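Local atomic coordinates of ribokinase (PDB entry 3RY7), a protein that catalyses the ATP- and magnesium-dependent phosphorylation of ribose at O-5, yielding D-ribose 5-phosphate for nucleotide and amino-acid synthesis or the pentose phosphate pathway. Residues L164-A169 / D181-N186. Numbering follows the deposited sequence.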
loop_
_atom_site.group_PDB
_atom_site.type_symbol
_atom_site.label_atom_id
_atom_site.label_comp_id
_atom_site.label_asym_id
_atom_site.label_seq_id
_atom_site.Cartn_x
_atom_site.Cartn_y
_atom_site.Cartn_z
ATOM N N LEU A 164 14.497 -18.675 -18.823
ATOM C CA LEU A 164 15.251 -18.677 -17.582
ATOM C C LEU A 164 15.552 -17.252 -17.129
ATOM O O LEU A 164 16.156 -16.464 -17.862
ATOM C CB LEU A 164 16.565 -19.440 -17.718
ATOM C CG LEU A 164 17.462 -19.383 -16.468
ATOM C CD1 LEU A 164 16.829 -20.134 -15.327
ATOM C CD2 LEU A 164 18.861 -19.915 -16.739
ATOM N N ASN A 165 15.109 -16.940 -15.915
ATOM C CA ASN A 165 15.527 -15.738 -15.198
ATOM C C ASN A 165 16.675 -16.130 -14.279
ATOM O O ASN A 165 16.454 -16.703 -13.215
ATOM C CB ASN A 165 14.333 -15.170 -14.427
ATOM C CG ASN A 165 14.735 -14.187 -13.349
ATOM O OD1 ASN A 165 14.281 -14.296 -12.214
ATOM N ND2 ASN A 165 15.596 -13.227 -13.693
ATOM N N PRO A 166 17.921 -15.856 -14.711
ATOM C CA PRO A 166 19.107 -16.426 -14.063
ATOM C C PRO A 166 19.499 -15.689 -12.782
ATOM O O PRO A 166 20.629 -15.194 -12.678
ATOM C CB PRO A 166 20.196 -16.269 -15.136
ATOM C CG PRO A 166 19.793 -15.031 -15.877
ATOM C CD PRO A 166 18.277 -15.009 -15.865
ATOM N N ALA A 167 18.572 -15.656 -11.827
ATOM C CA ALA A 167 18.678 -14.875 -10.592
ATOM C C ALA A 167 18.325 -15.773 -9.419
ATOM O O ALA A 167 17.415 -16.589 -9.519
ATOM C CB ALA A 167 17.699 -13.681 -10.636
ATOM N N PRO A 168 19.075 -15.671 -8.324
ATOM C CA PRO A 168 20.255 -14.818 -8.199
ATOM C C PRO A 168 21.408 -15.338 -9.069
ATOM O O PRO A 168 21.470 -16.537 -9.379
ATOM C CB PRO A 168 20.619 -14.972 -6.719
ATOM C CG PRO A 168 20.174 -16.376 -6.387
ATOM C CD PRO A 168 18.891 -16.541 -7.146
ATOM N N ALA A 169 22.313 -14.436 -9.441
ATOM C CA ALA A 169 23.427 -14.762 -10.314
ATOM C C ALA A 169 24.193 -15.992 -9.854
ATOM O O ALA A 169 24.529 -16.137 -8.681
ATOM C CB ALA A 169 24.366 -13.577 -10.419
ATOM N N ASP A 181 15.595 -21.014 -24.320
ATOM C CA ASP A 181 15.125 -20.265 -25.483
ATOM C C ASP A 181 15.169 -18.735 -25.258
ATOM O O ASP A 181 15.565 -17.966 -26.147
ATOM C CB ASP A 181 13.719 -20.734 -25.846
ATOM C CG ASP A 181 13.702 -22.198 -26.302
ATOM O OD1 ASP A 181 14.766 -22.700 -26.741
ATOM O OD2 ASP A 181 12.640 -22.847 -26.221
ATOM N N ILE A 182 14.797 -18.314 -24.052
ATOM C CA ILE A 182 14.743 -16.904 -23.681
ATOM C C ILE A 182 15.448 -16.718 -22.357
ATOM O O ILE A 182 15.056 -17.330 -21.359
ATOM C CB ILE A 182 13.289 -16.431 -23.480
ATOM C CG1 ILE A 182 12.405 -16.824 -24.659
ATOM C CG2 ILE A 182 13.227 -14.921 -23.223
ATOM C CD1 ILE A 182 10.992 -16.200 -24.570
ATOM N N ILE A 183 16.492 -15.900 -22.337
ATOM C CA ILE A 183 17.168 -15.611 -21.090
ATOM C C ILE A 183 16.936 -14.145 -20.680
ATOM O O ILE A 183 16.955 -13.249 -21.523
ATOM C CB ILE A 183 18.654 -15.982 -21.165
ATOM C CG1 ILE A 183 19.242 -16.081 -19.769
ATOM C CG2 ILE A 183 19.435 -15.004 -22.054
ATOM C CD1 ILE A 183 20.625 -16.712 -19.728
ATOM N N VAL A 184 16.700 -13.910 -19.391
ATOM C CA VAL A 184 16.328 -12.578 -18.890
ATOM C C VAL A 184 17.136 -12.183 -17.655
ATOM O O VAL A 184 16.585 -12.081 -16.564
ATOM C CB VAL A 184 14.835 -12.551 -18.492
ATOM C CG1 VAL A 184 14.405 -11.171 -18.057
ATOM C CG2 VAL A 184 13.969 -13.050 -19.635
ATOM N N PRO A 185 18.445 -11.978 -17.812
ATOM C CA PRO A 185 19.244 -11.511 -16.677
ATOM C C PRO A 185 19.043 -10.010 -16.421
ATOM O O PRO A 185 18.414 -9.315 -17.223
ATOM C CB PRO A 185 20.682 -11.773 -17.133
ATOM C CG PRO A 185 20.612 -11.717 -18.621
ATOM C CD PRO A 185 19.272 -12.269 -18.995
ATOM N N ASN A 186 19.544 -9.528 -15.291
ATOM C CA ASN A 186 19.721 -8.102 -15.113
ATOM C C ASN A 186 21.167 -7.844 -15.534
ATOM O O ASN A 186 21.840 -8.769 -16.017
ATOM C CB ASN A 186 19.464 -7.700 -13.663
ATOM C CG ASN A 186 20.434 -8.346 -12.705
ATOM O OD1 ASN A 186 21.483 -8.829 -13.105
ATOM N ND2 ASN A 186 20.092 -8.351 -11.426
#
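Leu-164 pairs in parallel with Ile-183, their side chains on the same face of the sheet, and two backbone bonds define the register: Leu-164 N donates to Ile-182 O (2.9 Å), while Leu-164 O accepts Val-184 N at 3.0 Å. The same oxygen also lies 3.5 Å from Ile-183 CA in a CA-H...O contact, so it meets two successive residues across the contact. One residue on, the pairing passes to a side chain. Asn-165 holds CG anti to its backbone N (chi1 163°), and ND2 reaches Val-184 O at 3.2 Å; the acceptor lies close to the amide plane, whereas the donor is tilted 27° from the carbonyl plane. Gln-46 NE2 bonds to OD1 of this amide, which is therefore gripped at both ends. Pro-166, centre of an inverse gamma turn, sets CD 3.5 Å from that same Val-184 O; its CG packs 3.6 Å from Pro-185 CB, the rings crossing obliquely, and 4.1 Å from Ile-183 CG1. Segment 181-186 runs on to Asn-186, probably an ATP-binding residue and the N-cap of helix 187-194, its OD1 accepting Glu-189 N. Adjacent parallel strands joined through helix 174-177 form a beta-alpha-beta unit, here in the central sheet of the PfkB-family ribokinase fold.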